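Local coordinates for protein DyP-type peroxidase (Thermobifida cellulosilytica, PDB 4GS1) that probably uses its haem to catalyse the peroxide-driven oxidation of dyes and related substrates, as a peroxidase of the DyP type, at residues B[223-228]-B[239-244]; B[38-43]-B[107-112]; B[184-189]-B[320-325]; B[25-30]-B[44-49]; B[52-57]-B[176-181]. All coordinates share one frame; numbering follows the deposited sequence.

Contact 1. Residues B[223-228]-B[239-244]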
# COMPACT_ATOMS: atom_id res chain seq x y z
N VAL B 223 0.23 25.35 -13.90
CA VAL B 223 -0.89 24.42 -13.65
C VAL B 223 -2.27 24.96 -13.98
O VAL B 223 -3.23 24.19 -14.10
CB VAL B 223 -0.93 23.91 -12.19
CG1 VAL B 223 0.39 23.23 -11.82
CG2 VAL B 223 -1.25 25.04 -11.22
N THR B 224 -2.40 26.28 -14.14
CA THR B 224 -3.72 26.89 -14.22
C THR B 224 -4.22 27.13 -15.64
O THR B 224 -3.52 27.71 -16.47
CB THR B 224 -3.73 28.25 -13.49
OG1 THR B 224 -3.20 28.07 -12.17
CG2 THR B 224 -5.14 28.79 -13.39
N ALA B 225 -5.45 26.69 -15.93
CA ALA B 225 -6.04 26.93 -17.24
C ALA B 225 -6.36 28.41 -17.43
O ALA B 225 -7.06 29.01 -16.62
CB ALA B 225 -7.31 26.10 -17.41
N PRO B 226 -5.85 29.01 -18.52
CA PRO B 226 -6.15 30.41 -18.81
C PRO B 226 -7.61 30.57 -19.20
O PRO B 226 -8.22 29.58 -19.63
CB PRO B 226 -5.23 30.72 -20.00
CG PRO B 226 -4.98 29.40 -20.65
CD PRO B 226 -4.98 28.39 -19.53
N PRO B 227 -8.18 31.77 -19.03
CA PRO B 227 -9.61 31.98 -19.32
C PRO B 227 -9.98 31.61 -20.76
O PRO B 227 -9.25 31.96 -21.69
CB PRO B 227 -9.79 33.48 -19.10
CG PRO B 227 -8.73 33.85 -18.12
CD PRO B 227 -7.55 32.99 -18.49
N ALA B 228 -11.08 30.88 -20.91
CA ALA B 228 -11.56 30.46 -22.23
C ALA B 228 -12.08 31.65 -23.03
O ALA B 228 -12.60 32.61 -22.46
CB ALA B 228 -12.66 29.42 -22.08
N GLY B 239 -9.05 26.27 -13.46
CA GLY B 239 -8.91 24.87 -13.09
C GLY B 239 -7.56 24.31 -13.52
O GLY B 239 -6.71 25.06 -13.99
N SER B 240 -7.36 23.01 -13.37
CA SER B 240 -6.13 22.40 -13.86
C SER B 240 -6.50 21.10 -14.54
O SER B 240 -7.58 20.56 -14.29
CB SER B 240 -5.15 22.14 -12.71
OG SER B 240 -3.88 21.72 -13.20
N TYR B 241 -5.62 20.61 -15.41
CA TYR B 241 -5.81 19.30 -16.02
C TYR B 241 -4.80 18.30 -15.49
O TYR B 241 -3.61 18.61 -15.39
CB TYR B 241 -5.71 19.37 -17.55
CG TYR B 241 -6.84 20.15 -18.18
CD1 TYR B 241 -8.00 19.51 -18.61
CD2 TYR B 241 -6.76 21.52 -18.33
CE1 TYR B 241 -9.04 20.22 -19.18
CE2 TYR B 241 -7.81 22.25 -18.90
CZ TYR B 241 -8.94 21.58 -19.33
OH TYR B 241 -9.98 22.29 -19.90
N LEU B 242 -5.29 17.11 -15.15
CA LEU B 242 -4.46 16.02 -14.66
C LEU B 242 -4.33 14.93 -15.71
O LEU B 242 -5.33 14.40 -16.20
CB LEU B 242 -5.10 15.40 -13.42
CG LEU B 242 -4.53 14.06 -12.98
CD1 LEU B 242 -3.09 14.21 -12.51
CD2 LEU B 242 -5.37 13.47 -11.87
N VAL B 243 -3.09 14.58 -16.06
CA VAL B 243 -2.84 13.36 -16.81
C VAL B 243 -2.27 12.31 -15.87
O VAL B 243 -1.23 12.53 -15.24
CB VAL B 243 -1.84 13.59 -17.97
CG1 VAL B 243 -1.44 12.24 -18.59
CG2 VAL B 243 -2.46 14.51 -19.01
N VAL B 244 -2.96 11.17 -15.77
CA VAL B 244 -2.47 10.04 -14.98
C VAL B 244 -1.90 8.99 -15.91
O VAL B 244 -2.54 8.64 -16.91
CB VAL B 244 -3.62 9.38 -14.21
CG1 VAL B 244 -3.09 8.20 -13.40
CG2 VAL B 244 -4.31 10.37 -13.32

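Contact 2. Residues B[38-43]-B[107-112]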
# COMPACT_ATOMS: atom_id res chain seq x y z
N ALA B 38 -5.90 26.22 -4.21
CA ALA B 38 -6.48 26.39 -5.54
C ALA B 38 -5.74 25.58 -6.60
O ALA B 38 -4.53 25.40 -6.49
CB ALA B 38 -6.49 27.87 -5.92
N PRO B 39 -6.47 25.09 -7.62
CA PRO B 39 -7.93 25.19 -7.80
C PRO B 39 -8.70 24.32 -6.82
O PRO B 39 -9.83 24.66 -6.48
CB PRO B 39 -8.14 24.68 -9.23
CG PRO B 39 -6.99 23.80 -9.49
CD PRO B 39 -5.83 24.46 -8.78
N GLN B 40 -8.08 23.22 -6.38
CA GLN B 40 -8.62 22.35 -5.34
C GLN B 40 -7.40 21.81 -4.60
O GLN B 40 -6.29 21.88 -5.13
CB GLN B 40 -9.36 21.17 -5.97
CG GLN B 40 -10.74 21.47 -6.54
CD GLN B 40 -11.43 20.20 -7.00
OE1 GLN B 40 -11.52 19.21 -6.25
NE2 GLN B 40 -11.90 20.19 -8.25
N PRO B 41 -7.60 21.26 -3.38
CA PRO B 41 -6.50 20.58 -2.69
C PRO B 41 -5.99 19.43 -3.54
O PRO B 41 -6.76 18.86 -4.32
CB PRO B 41 -7.18 20.00 -1.45
CG PRO B 41 -8.35 20.91 -1.21
CD PRO B 41 -8.84 21.26 -2.58
N GLY B 42 -4.71 19.09 -3.39
CA GLY B 42 -4.17 17.93 -4.08
C GLY B 42 -3.27 18.26 -5.25
O GLY B 42 -2.91 17.38 -6.03
N ILE B 43 -2.91 19.54 -5.39
CA ILE B 43 -2.08 19.99 -6.50
C ILE B 43 -0.88 20.76 -5.95
O ILE B 43 0.27 20.37 -6.18
CB ILE B 43 -2.89 20.87 -7.48
CG1 ILE B 43 -4.04 20.06 -8.09
CG2 ILE B 43 -1.98 21.45 -8.58
CD1 ILE B 43 -5.09 20.90 -8.78
N VAL B 107 -8.88 15.91 -0.55
CA VAL B 107 -9.72 15.31 -1.58
C VAL B 107 -9.78 16.21 -2.82
O VAL B 107 -10.08 17.40 -2.71
CB VAL B 107 -11.17 15.07 -1.06
CG1 VAL B 107 -12.02 14.38 -2.13
CG2 VAL B 107 -11.16 14.22 0.21
N THR B 108 -9.48 15.63 -3.99
CA THR B 108 -9.56 16.32 -5.27
C THR B 108 -10.64 15.69 -6.13
O THR B 108 -10.73 14.46 -6.21
CB THR B 108 -8.24 16.17 -6.05
OG1 THR B 108 -7.13 16.33 -5.16
CG2 THR B 108 -8.16 17.20 -7.19
N ILE B 109 -11.45 16.51 -6.80
CA ILE B 109 -12.56 16.00 -7.61
C ILE B 109 -12.38 16.36 -9.09
O ILE B 109 -12.20 17.53 -9.43
CB ILE B 109 -13.93 16.56 -7.10
CG1 ILE B 109 -14.16 16.19 -5.63
CG2 ILE B 109 -15.06 16.04 -7.95
CD1 ILE B 109 -15.37 16.93 -5.01
N GLY B 110 -12.44 15.37 -9.97
CA GLY B 110 -12.22 15.63 -11.39
C GLY B 110 -13.27 15.03 -12.30
O GLY B 110 -14.05 14.16 -11.90
N ILE B 111 -13.25 15.49 -13.56
CA ILE B 111 -14.29 15.19 -14.53
C ILE B 111 -13.66 14.76 -15.86
O ILE B 111 -12.75 15.42 -16.36
CB ILE B 111 -15.15 16.45 -14.76
CG1 ILE B 111 -16.01 16.74 -13.52
CG2 ILE B 111 -16.04 16.31 -16.01
CD1 ILE B 111 -16.59 18.15 -13.50
N GLY B 112 -14.14 13.65 -16.42
CA GLY B 112 -13.61 13.15 -17.67
C GLY B 112 -14.37 13.65 -18.88
O GLY B 112 -15.55 13.98 -18.78
O HOH W 1 -12.04 19.18 -3.56

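Contact 3. Residues B[184-189]-B[320-325]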
# COMPACT_ATOMS: atom_id res chain seq x y z
N GLY B 184 -0.81 4.57 -4.04
CA GLY B 184 0.60 4.90 -4.18
C GLY B 184 1.19 5.47 -2.90
O GLY B 184 0.45 5.90 -2.01
N PHE B 185 2.51 5.47 -2.80
CA PHE B 185 3.19 5.99 -1.62
C PHE B 185 4.47 6.73 -1.95
O PHE B 185 5.05 6.55 -3.03
CB PHE B 185 3.54 4.84 -0.66
CG PHE B 185 4.46 3.81 -1.25
CD1 PHE B 185 5.85 3.93 -1.12
CD2 PHE B 185 3.96 2.73 -1.96
CE1 PHE B 185 6.70 2.98 -1.68
CE2 PHE B 185 4.80 1.78 -2.52
CZ PHE B 185 6.18 1.91 -2.38
N ARG B 186 4.90 7.55 -1.00
CA ARG B 186 6.25 8.12 -0.95
C ARG B 186 6.77 7.86 0.45
O ARG B 186 6.02 7.38 1.30
CB ARG B 186 6.20 9.63 -1.15
CG ARG B 186 5.61 10.06 -2.48
CD ARG B 186 5.35 11.56 -2.47
NE ARG B 186 5.03 12.07 -3.81
CZ ARG B 186 5.25 13.32 -4.20
NH1 ARG B 186 5.76 14.22 -3.35
NH2 ARG B 186 4.94 13.69 -5.44
N ARG B 187 8.04 8.19 0.70
CA ARG B 187 8.55 8.11 2.07
C ARG B 187 7.74 9.03 2.98
O ARG B 187 7.32 10.13 2.59
CB ARG B 187 10.04 8.47 2.14
CG ARG B 187 10.38 9.96 2.34
CD ARG B 187 10.03 10.82 1.13
NE ARG B 187 10.55 12.18 1.29
CZ ARG B 187 9.96 13.14 2.00
NH1 ARG B 187 8.82 12.88 2.63
NH2 ARG B 187 10.51 14.35 2.08
N THR B 188 7.49 8.57 4.21
CA THR B 188 6.80 9.43 5.17
C THR B 188 7.73 10.50 5.72
O THR B 188 8.95 10.30 5.82
CB THR B 188 6.22 8.63 6.36
OG1 THR B 188 7.28 7.94 7.03
CG2 THR B 188 5.17 7.63 5.86
N ALA B 189 7.16 11.64 6.08
CA ALA B 189 7.94 12.70 6.71
C ALA B 189 8.59 12.19 7.99
O ALA B 189 9.70 12.59 8.33
CB ALA B 189 7.04 13.90 7.01
N ARG B 320 3.50 15.23 -9.87
CA ARG B 320 3.17 14.97 -8.47
C ARG B 320 2.82 13.49 -8.36
O ARG B 320 1.68 13.12 -8.08
CB ARG B 320 2.01 15.87 -8.03
CG ARG B 320 1.72 15.88 -6.53
CD ARG B 320 0.58 16.86 -6.25
NE ARG B 320 0.18 16.91 -4.84
CZ ARG B 320 -0.65 16.05 -4.27
NH1 ARG B 320 -1.15 15.03 -4.98
NH2 ARG B 320 -0.97 16.18 -2.99
N GLY B 321 3.81 12.66 -8.60
CA GLY B 321 3.60 11.22 -8.70
C GLY B 321 3.88 10.45 -7.43
O GLY B 321 4.41 11.00 -6.44
N TYR B 322 3.53 9.17 -7.46
CA TYR B 322 3.68 8.29 -6.30
C TYR B 322 4.23 6.96 -6.77
O TYR B 322 4.07 6.59 -7.94
CB TYR B 322 2.32 8.08 -5.59
CG TYR B 322 1.92 9.29 -4.76
CD1 TYR B 322 2.09 9.30 -3.39
CD2 TYR B 322 1.42 10.43 -5.37
CE1 TYR B 322 1.75 10.42 -2.63
CE2 TYR B 322 1.09 11.57 -4.62
CZ TYR B 322 1.26 11.54 -3.25
OH TYR B 322 0.93 12.66 -2.51
N ASN B 323 4.86 6.22 -5.86
CA ASN B 323 5.31 4.87 -6.19
C ASN B 323 4.18 3.88 -6.00
O ASN B 323 3.36 4.05 -5.09
CB ASN B 323 6.47 4.49 -5.28
CG ASN B 323 7.59 5.50 -5.34
OD1 ASN B 323 8.03 5.87 -6.42
ND2 ASN B 323 8.01 6.00 -4.18
N TYR B 324 4.09 2.85 -6.84
CA TYR B 324 3.12 1.80 -6.55
C TYR B 324 3.79 0.43 -6.51
O TYR B 324 4.76 0.17 -7.21
CB TYR B 324 1.91 1.81 -7.51
CG TYR B 324 2.18 1.33 -8.92
CD1 TYR B 324 2.06 -0.02 -9.26
CD2 TYR B 324 2.52 2.23 -9.92
CE1 TYR B 324 2.29 -0.46 -10.56
CE2 TYR B 324 2.76 1.80 -11.22
CZ TYR B 324 2.63 0.47 -11.53
OH TYR B 324 2.87 0.07 -12.83
N ASP B 325 3.25 -0.44 -5.66
CA ASP B 325 3.77 -1.79 -5.51
C ASP B 325 2.57 -2.71 -5.46
O ASP B 325 1.83 -2.74 -4.47
CB ASP B 325 4.58 -1.91 -4.22
CG ASP B 325 5.28 -3.25 -4.09
OD1 ASP B 325 4.84 -4.23 -4.73
OD2 ASP B 325 6.28 -3.33 -3.35

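Contact 4. Residues B[25-30]-B[44-49]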
# COMPACT_ATOMS: atom_id res chain seq x y z
N ARG B 25 9.36 16.51 11.12
CA ARG B 25 9.04 15.11 10.85
C ARG B 25 7.62 14.75 11.27
O ARG B 25 7.01 13.85 10.70
CB ARG B 25 10.05 14.17 11.53
CG ARG B 25 11.45 14.24 10.93
CD ARG B 25 12.44 13.26 11.55
NE ARG B 25 13.77 13.48 10.97
CZ ARG B 25 14.89 13.60 11.67
NH1 ARG B 25 14.87 13.50 12.99
NH2 ARG B 25 16.04 13.82 11.04
N LEU B 26 7.09 15.46 12.26
CA LEU B 26 5.73 15.19 12.74
C LEU B 26 4.66 16.04 12.06
O LEU B 26 3.46 15.76 12.21
CB LEU B 26 5.65 15.37 14.26
CG LEU B 26 6.24 14.23 15.09
CD1 LEU B 26 6.12 14.54 16.57
CD2 LEU B 26 5.55 12.92 14.77
N ASP B 27 5.08 17.06 11.32
CA ASP B 27 4.15 18.08 10.83
C ASP B 27 3.08 17.56 9.86
O ASP B 27 1.91 17.93 9.97
CB ASP B 27 4.90 19.25 10.19
CG ASP B 27 4.04 20.50 10.08
OD1 ASP B 27 3.33 20.81 11.05
OD2 ASP B 27 4.08 21.16 9.02
N MET B 28 3.47 16.71 8.92
CA MET B 28 2.51 16.24 7.92
C MET B 28 1.43 15.36 8.56
O MET B 28 0.27 15.39 8.15
CB MET B 28 3.22 15.51 6.77
CG MET B 28 4.01 16.42 5.84
SD MET B 28 2.99 17.66 5.01
CE MET B 28 2.04 16.63 3.89
N ALA B 29 1.81 14.58 9.57
CA ALA B 29 0.86 13.70 10.23
C ALA B 29 -0.07 14.50 11.13
O ALA B 29 -1.23 14.13 11.33
CB ALA B 29 1.59 12.64 11.04
N ARG B 30 0.43 15.62 11.66
CA ARG B 30 -0.27 16.38 12.68
C ARG B 30 -1.28 17.40 12.13
O ARG B 30 -2.35 17.61 12.72
CB ARG B 30 0.75 17.09 13.58
CG ARG B 30 0.23 18.32 14.29
CD ARG B 30 1.35 19.11 14.99
NE ARG B 30 2.08 19.99 14.08
CZ ARG B 30 1.62 21.14 13.61
NH1 ARG B 30 0.41 21.57 13.94
NH2 ARG B 30 2.37 21.88 12.80
N SER B 44 -1.14 21.83 -5.21
CA SER B 44 -0.09 22.64 -4.61
C SER B 44 0.17 22.22 -3.17
O SER B 44 -0.54 21.37 -2.62
CB SER B 44 -0.49 24.12 -4.63
OG SER B 44 -1.62 24.34 -3.80
N GLY B 45 1.18 22.81 -2.54
CA GLY B 45 1.47 22.51 -1.15
C GLY B 45 2.27 21.24 -1.00
O GLY B 45 2.54 20.55 -1.99
N ARG B 46 2.66 20.91 0.23
CA ARG B 46 3.37 19.66 0.48
C ARG B 46 2.46 18.48 0.17
O ARG B 46 1.30 18.46 0.57
CB ARG B 46 3.86 19.58 1.93
CG ARG B 46 5.15 20.36 2.17
CD ARG B 46 5.52 20.34 3.65
NE ARG B 46 4.55 21.07 4.45
CZ ARG B 46 4.49 21.04 5.78
NH1 ARG B 46 5.36 20.31 6.46
NH2 ARG B 46 3.57 21.74 6.42
N ALA B 47 2.98 17.49 -0.54
CA ALA B 47 2.18 16.30 -0.86
C ALA B 47 2.25 15.28 0.27
O ALA B 47 3.33 15.00 0.79
CB ALA B 47 2.66 15.68 -2.16
N PRO B 48 1.09 14.72 0.67
CA PRO B 48 1.08 13.67 1.70
C PRO B 48 1.75 12.40 1.21
O PRO B 48 1.90 12.21 -0.00
CB PRO B 48 -0.41 13.41 1.93
CG PRO B 48 -1.11 14.66 1.45
CD PRO B 48 -0.27 15.15 0.30
N ALA B 49 2.14 11.52 2.13
CA ALA B 49 2.91 10.34 1.76
C ALA B 49 2.10 9.27 1.01
O ALA B 49 2.68 8.43 0.33
CB ALA B 49 3.58 9.72 3.00

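Contact 5. Residues B[52-57]-B[176-181]. With GOL (glycerol), chain I.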
# COMPACT_ATOMS: atom_id res chain seq x y z
N HIS B 52 -4.67 7.59 -3.06
CA HIS B 52 -5.51 6.59 -3.71
C HIS B 52 -6.24 7.33 -4.81
O HIS B 52 -7.01 8.26 -4.54
CB HIS B 52 -6.49 5.96 -2.70
CG HIS B 52 -7.04 4.62 -3.12
ND1 HIS B 52 -7.49 3.68 -2.21
CD2 HIS B 52 -7.22 4.07 -4.35
CE1 HIS B 52 -7.91 2.61 -2.87
NE2 HIS B 52 -7.76 2.82 -4.17
N VAL B 53 -5.96 6.96 -6.06
CA VAL B 53 -6.63 7.58 -7.19
C VAL B 53 -7.72 6.64 -7.65
O VAL B 53 -7.46 5.46 -7.86
CB VAL B 53 -5.63 7.84 -8.33
CG1 VAL B 53 -6.35 8.43 -9.54
CG2 VAL B 53 -4.56 8.81 -7.86
N ILE B 54 -8.94 7.15 -7.76
CA ILE B 54 -10.07 6.31 -8.14
C ILE B 54 -10.82 6.91 -9.31
O ILE B 54 -11.26 8.07 -9.25
CB ILE B 54 -11.07 6.14 -6.96
CG1 ILE B 54 -10.33 5.71 -5.70
CG2 ILE B 54 -12.15 5.10 -7.31
CD1 ILE B 54 -10.88 6.31 -4.43
N ALA B 55 -10.97 6.13 -10.38
CA ALA B 55 -11.76 6.58 -11.53
C ALA B 55 -13.12 5.91 -11.47
O ALA B 55 -13.22 4.72 -11.16
CB ALA B 55 -11.04 6.22 -12.85
N PHE B 56 -14.18 6.67 -11.74
CA PHE B 56 -15.55 6.15 -11.68
C PHE B 56 -16.26 6.33 -13.00
O PHE B 56 -15.98 7.28 -13.73
CB PHE B 56 -16.39 6.93 -10.66
CG PHE B 56 -15.86 6.91 -9.24
CD1 PHE B 56 -16.43 6.06 -8.30
CD2 PHE B 56 -14.85 7.77 -8.84
CE1 PHE B 56 -15.99 6.07 -6.98
CE2 PHE B 56 -14.39 7.78 -7.53
CZ PHE B 56 -14.96 6.93 -6.60
N ASP B 57 -17.23 5.46 -13.29
CA ASP B 57 -18.19 5.72 -14.36
C ASP B 57 -19.57 5.94 -13.76
O ASP B 57 -19.87 5.41 -12.69
CB ASP B 57 -18.26 4.54 -15.32
CG ASP B 57 -17.01 4.39 -16.14
OD1 ASP B 57 -16.39 5.42 -16.46
OD2 ASP B 57 -16.65 3.24 -16.46
N THR B 176 -22.65 5.91 -9.00
CA THR B 176 -21.30 5.74 -9.54
C THR B 176 -20.81 4.30 -9.34
O THR B 176 -21.24 3.62 -8.41
CB THR B 176 -20.28 6.68 -8.87
OG1 THR B 176 -20.30 6.48 -7.45
CG2 THR B 176 -20.57 8.14 -9.18
N THR B 177 -19.91 3.86 -10.22
CA THR B 177 -19.26 2.55 -10.11
C THR B 177 -17.76 2.75 -10.31
O THR B 177 -17.36 3.50 -11.19
CB THR B 177 -19.75 1.59 -11.20
OG1 THR B 177 -21.19 1.52 -11.18
CG2 THR B 177 -19.18 0.20 -10.96
N VAL B 178 -16.94 2.10 -9.49
CA VAL B 178 -15.49 2.18 -9.69
C VAL B 178 -15.07 1.54 -11.01
O VAL B 178 -15.43 0.39 -11.30
CB VAL B 178 -14.71 1.54 -8.52
CG1 VAL B 178 -13.23 1.49 -8.84
CG2 VAL B 178 -14.92 2.33 -7.23
N ARG B 179 -14.32 2.28 -11.81
CA ARG B 179 -13.77 1.76 -13.07
C ARG B 179 -12.38 1.17 -12.87
O ARG B 179 -12.12 0.02 -13.25
CB ARG B 179 -13.73 2.87 -14.14
CG ARG B 179 -13.28 2.40 -15.51
CD ARG B 179 -13.29 3.56 -16.53
NE ARG B 179 -12.82 3.11 -17.84
CZ ARG B 179 -13.61 2.61 -18.78
NH1 ARG B 179 -14.92 2.50 -18.57
NH2 ARG B 179 -13.10 2.21 -19.94
N TRP B 180 -11.49 1.95 -12.27
CA TRP B 180 -10.17 1.47 -11.88
C TRP B 180 -9.69 2.29 -10.69
O TRP B 180 -10.21 3.37 -10.42
CB TRP B 180 -9.16 1.50 -13.05
CG TRP B 180 -8.89 2.87 -13.65
CD1 TRP B 180 -9.48 3.41 -14.78
CD2 TRP B 180 -7.99 3.87 -13.16
NE1 TRP B 180 -8.99 4.68 -15.01
CE2 TRP B 180 -8.07 4.98 -14.03
CE3 TRP B 180 -7.11 3.92 -12.07
CZ2 TRP B 180 -7.31 6.14 -13.84
CZ3 TRP B 180 -6.35 5.08 -11.88
CH2 TRP B 180 -6.46 6.17 -12.76
N SER B 181 -8.72 1.78 -9.96
CA SER B 181 -8.11 2.58 -8.90
C SER B 181 -6.68 2.15 -8.70
O SER B 181 -6.29 1.05 -9.10
CB SER B 181 -8.90 2.45 -7.59
OG SER B 181 -8.56 1.25 -6.91
C1 GOL I . -5.41 -1.45 -7.15
O1 GOL I . -6.52 -2.25 -7.51
C2 GOL I . -5.67 -0.88 -5.76
O2 GOL I . -6.54 0.24 -5.81
C3 GOL I . -4.39 -0.48 -5.07
O3 GOL I . -3.44 -0.01 -5.98

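Contact 1. Residues B[223-228]-B[239-244]
Gly-239 meets Ala-225 through its backbone: its carbonyl oxygen accepts the N-H of Ala-225 at 2.8 Å from O to N, in a nearly straight bond of 170°. The CA of Thr-224 approaches the same Gly-239 O at 3.5 Å as a C-H...O contact, and the methyl CB of Ala-225 lies 3.6 Å from that oxygen. At Ser-240 the side chain takes over. Its OG stands anti to the backbone N (chi1 -172°), which carries the hydroxyl across to the last residue of helix 217-223, where it donates to Val-223 O over 2.7 Å. The hydroxyl approaches from 17° out of the carbonyl plane, and Ser-240 CA adds a C-H...O contact to the same oxygen. Gln-344 O on strand 334-344 is only a weak second partner of Ser-240 OG. Tyr-241 closes the contact with its ring: CE2 reaches CB of Ala-225 at 4.2 Å, a light apolar touch, and the Tyr-241 side chain also packs on Leu-376 and Ala-378 of strand 369-379. This is a helix C-terminus and the loop leaving it bound to the start of an inner strand of the C-terminal ferredoxin-like sheet, in the haem-binding half of a DyP-type peroxidase.

Contact 2. Residues B[38-43]-B[107-112]
The side-chain oxygen OE1 of Gln-40 is gripped by two donors, the backbone N of Ile-109 at 2.8 Å from OE1 and a water. The amide N-H arrives 26° out of the plane of the Gln-40 carboxamide. The water donates to OE1 and to Val-107 O alike, tying the side chain to a second point on the strand. At the other end of the same carboxamide, NE2 donates to Ile-109 O over 2.9 Å, in the plane of that carbonyl and on a lone pair. The chain of Gln-40 runs extended beyond CG (chi2 -174°), long enough to lay its amide alongside residue 109 and bond both N-H and C=O of that one residue. NE2 has a further acceptor in Pro-380 O, so both its hydrogens can be used. One residue earlier on the strand, Thr-108 OG1 donates to the O of Pro-41, the residue after Gln-40, at 2.7 Å, approaching 25° out of the carbonyl plane, with Gln-152 OE1 of strand 149-155 as a second polar partner. Gly-42 leaves room for this hydroxyl: its CA is 3.5 Å from Thr-108 OG1, and a CB would collide with it. A glutamine amide here mimics a neighbouring strand's peptide along 106-111, an outermost strand of the N-terminal four-stranded sheet, whose antiparallel 2-3-1-4 order is that of the ferredoxin-like fold.

Contact 3. Residues B[184-189]-B[320-325]
Phe-185 and Asn-323 satisfy each other's backbone in a single antiparallel hydrogen-bonded bridge: Phe-185 N gives to Asn-323 O at 2.8 Å, and Asn-323 N gives to Phe-185 O at 2.9 Å. The side chain of Asn-323 sets its CB over one face of the Phe-185 ring as a CH-pi contact, while its ND2 has a weak bond to Arg-200 O. Gly-321 O takes two donors from one side chain, Arg-186 NE and NH2, each 2.9 Å from that oxygen. The grip is side-on and close to the guanidinium plane; NE comes nearly along the C=O axis and NH2 on a lone pair. With its chain extended from CG to NE, Arg-186 lays CD and the guanidinium across one face of Tyr-322. CZ of Arg-186 stands 4.7 Å from the ring centroid, a cation-pi contact with the planes 36° apart. The Tyr-322 hydroxyl is bonded to Pro-48 O. A leucine in place of Arg-186 would probably leave Gly-321 O without these two donors and the Tyr-322 face without its cation. Strand 176-185, an outermost strand of the N-terminal sheet, here meets 318-328, an outermost strand of the C-terminal sheet, with strand 50-58 packing on Tyr-322 and Phe-185, and Pro-158 and Met-159 of the second subunit packing on Phe-185 and Asn-323.

Contact 4. Residues B[25-30]-B[44-49]
One carboxylate oxygen, OD2 of Asp-27, takes both terminal nitrogens of Arg-46, an end-on salt bridge to a single atom rather than the usual two-oxygen pairing. NH2 of Arg-46 is 2.7 Å from Asp-27 OD2 and NH1 is 3.0 Å from it. The oxygen lies in the guanidinium plane, and the carboxylate is turned only 24° from that plane. NH2 faces OD2 almost in line with the CG-OD2 bond, and NH1 takes the anti lone pair of OD2. Asp-27 holds its CG anti to the backbone N (chi1 -161°), which brings the carboxylate out from helix 21-30 toward the arginine. Met-28, next along the helix, lays its sulphur over one face of the same guanidinium, 3.6 Å above the plane and offset toward the rim. The bent methionine chain carries CE onward to Ala-47 O and to Pro-48, whose CA it approaches at 3.8 Å. Arg-31 brings a like charge close to Arg-46 NH2. With the acid at its edge and a thioether over one face, the guanidinium is probably restrained in both position and rotation, and the carboxylate would be expected to offset part of the positive charge gathered on this partly exposed surface.

Contact 5. Residues B[52-57]-B[176-181]
Ala-55 sets its methyl over one face of the Trp-180 indole, CB standing 3.5 Å from the centroid of the five-membered ring. Trp-180 CG lies between the backbone N and the carbonyl carbon (chi1 60°), which folds the indole back over Ala-55 and brings its CH2 to CG1 of Val-53 at 3.9 Å. Its NE1 is bonded to Gly-146 O. CG2 of Val-178 touches both Ile-54 CG2 and Phe-56 CE1, beside Val-169 of helix 158-172. The antiparallel ladder between the strands is interrupted by a classic beta bulge: Arg-179 and Trp-180 both face Ala-55, whose O accepts Arg-179 N at 2.8 Å and, weakly, Trp-180 N at 3.4 Å. The bulge turns Arg-179 toward Asp-57, and its NH1 forms a salt bridge to Asp-57 OD2 at 2.8 Å, on the syn side, with the flat groups 63° apart. Arg-179 NE is held by Cys-145 O, and Asp-57 OD1 by Asp-148 N. An alanine at Arg-179 would probably leave Asp-57 OD2 without its counter-charge and Cys-145 O without this donor. At the other end Ser-181 OG bonds a glycerol, probably from the crystallisation liquor, whose O2 is a short 2.5 Å from Ser-181 OG and which also binds the second subunit. The Asp-57 carboxylate would probably ease the repulsion between Arg-179 and the nearby Arg-143.

Contact 5 lies within the N-terminal sheet, contact 2 ties a loop to its edge strand, contact 1 a loop to the C-terminal sheet, and contact 3 joins the two. Contacts 1 and 2 adjoin, with Gly-239 CA 3.9 Å from Pro-39 CB, and contact 5 reaches contact 1 where Trp-180 CH2 lies 4.0 Å from Val-244 CG1. Contact 4 sits beside contact 3, centres about 12 Å apart, linked by a probable hydrogen bond of 2.7 Å from Arg-186 N to Ala-49 O. Contacts 3, 4 and 5 touch the second subunit. The haem is about 8 Å from the Tyr-324 side chain in contact 3 and about 12 Å from that of Val-223 in contact 1.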